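PDB 6ZTU: cyclodipeptide synthase, BtCDPS from Bacillus thermoamylovorans, which probably makes cyclodipeptides by joining two aminoacyl groups, normally delivered on tRNAs, through an aminoacyltransferase activity. Local coordinates for residues 109-113 against 114-118. Residues are numbered along the deposited sequence; the frame is centred on the assembly and turned at random.
Sequences DIYTF and SDFKN
S114 N donates a hydrogen bond to T112 OG1 at 3.0 Å as edge strand 110-112 of the Rossmann-like sheet ends in a type I beta turn from T112 to D115. Threonine suits the first turn position: with chi1 at 84°, OG1 lies between its own backbone N and carbonyl carbon and faces the amide two residues on, as in an ST motif. The small hydroxymethyl group of S114 keeps OG close to the backbone, where D66 N bonds to it, tying the turn to the loop after strand 58-63.

D115 closes the turn, its N bonding to T112 O at 3.1 Å. Its side chain, short enough to reach back, folds toward T112, so that OD2 accepts T112 N at 2.9 Å from well above the carboxylate plane, while OD1 lies 3.2 Å from T112 OG1, at best a weak bond. T112 is thus held through its amide and its carbonyl oxygen by one aspartate.

The flat ring of F116 can serve two neighbours: its edge is directed at the Y111 face in an offset edge-to-face pair, planes 63° and centroids 5.6 Å apart, and it pairs edge-to-face with F183 of helix 167-191. F113 also touches that helix, its side chain about 4 Å from the bound (2S)-hexane-1,2-diol. A water bridges F113 O and F116 N. F116 CE2 lies 3.7 Å from Y111 CB, with T112 O in the F116 ring plane at the same edge.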
# COMPACT_ATOMS: atom_id res chain seq x y z
N ASP A 109 15.86 -1.52 2.35
CA ASP A 109 14.97 -0.50 2.90
C ASP A 109 13.54 -1.04 2.87
O ASP A 109 12.79 -0.81 1.92
CB ASP A 109 15.11 0.80 2.12
CG ASP A 109 14.90 2.02 2.99
OD1 ASP A 109 15.47 2.06 4.10
OD2 ASP A 109 14.16 2.92 2.56
N ILE A 110 13.18 -1.77 3.93
CA ILE A 110 11.89 -2.46 4.03
C ILE A 110 11.28 -2.12 5.38
O ILE A 110 11.93 -2.31 6.42
CB ILE A 110 12.04 -3.99 3.90
CG1 ILE A 110 12.85 -4.36 2.64
CG2 ILE A 110 10.66 -4.67 3.92
CD1 ILE A 110 13.15 -5.85 2.55
N TYR A 111 10.04 -1.66 5.38
CA TYR A 111 9.32 -1.31 6.61
C TYR A 111 7.90 -1.85 6.52
O TYR A 111 7.38 -2.09 5.43
CB TYR A 111 9.27 0.21 6.82
CG TYR A 111 10.62 0.85 6.70
CD1 TYR A 111 11.10 1.31 5.48
CD2 TYR A 111 11.44 0.96 7.81
CE1 TYR A 111 12.36 1.88 5.38
CE2 TYR A 111 12.69 1.52 7.72
CZ TYR A 111 13.15 1.97 6.50
OH TYR A 111 14.41 2.53 6.42
N THR A 112 7.27 -2.04 7.69
CA THR A 112 5.82 -2.20 7.74
C THR A 112 5.18 -0.86 8.09
O THR A 112 5.83 0.05 8.62
CB THR A 112 5.37 -3.25 8.78
OG1 THR A 112 5.30 -2.65 10.08
CG2 THR A 112 6.31 -4.44 8.81
N PHE A 113 3.88 -0.74 7.80
CA PHE A 113 3.28 0.54 8.15
C PHE A 113 3.07 0.71 9.65
O PHE A 113 2.57 1.76 10.06
CB PHE A 113 1.97 0.79 7.36
CG PHE A 113 0.85 -0.23 7.55
CD1 PHE A 113 0.25 -0.43 8.79
CD2 PHE A 113 0.34 -0.91 6.46
CE1 PHE A 113 -0.80 -1.34 8.94
CE2 PHE A 113 -0.72 -1.82 6.60
CZ PHE A 113 -1.29 -2.02 7.84
N SER A 114 3.47 -0.26 10.48
CA SER A 114 3.48 -0.10 11.93
C SER A 114 4.82 0.38 12.48
O SER A 114 4.95 0.51 13.71
CB SER A 114 3.12 -1.42 12.61
OG SER A 114 1.79 -1.80 12.29
N ASP A 115 5.80 0.67 11.63
CA ASP A 115 7.15 0.98 12.09
C ASP A 115 7.36 2.47 12.35
O ASP A 115 8.51 2.91 12.51
CB ASP A 115 8.18 0.51 11.05
CG ASP A 115 8.30 -0.99 10.98
OD1 ASP A 115 7.81 -1.68 11.89
OD2 ASP A 115 8.90 -1.50 10.01
N PHE A 116 6.28 3.26 12.42
CA PHE A 116 6.36 4.72 12.41
C PHE A 116 5.54 5.35 13.53
O PHE A 116 5.17 6.52 13.45
CB PHE A 116 5.96 5.25 11.03
CG PHE A 116 6.90 4.81 9.95
CD1 PHE A 116 7.98 5.59 9.59
CD2 PHE A 116 6.76 3.54 9.37
CE1 PHE A 116 8.89 5.16 8.62
CE2 PHE A 116 7.66 3.11 8.41
CZ PHE A 116 8.72 3.90 8.04
N LYS A 117 5.30 4.61 14.61
CA LYS A 117 4.54 5.14 15.73
C LYS A 117 5.27 6.29 16.43
O LYS A 117 4.63 7.08 17.13
CB LYS A 117 4.24 4.02 16.73
CG LYS A 117 3.11 3.09 16.27
CD LYS A 117 2.97 1.87 17.17
CE LYS A 117 2.90 0.59 16.35
NZ LYS A 117 3.44 -0.58 17.12
N ASN A 118 6.59 6.40 16.25
CA ASN A 118 7.36 7.50 16.82
C ASN A 118 7.72 8.55 15.78
O ASN A 118 8.61 9.37 16.03
CB ASN A 118 8.61 6.94 17.49
CG ASN A 118 8.28 6.09 18.69
OD1 ASN A 118 8.00 6.62 19.77
ND2 ASN A 118 8.26 4.78 18.50
O HOH W 1 3.38 3.30 12.15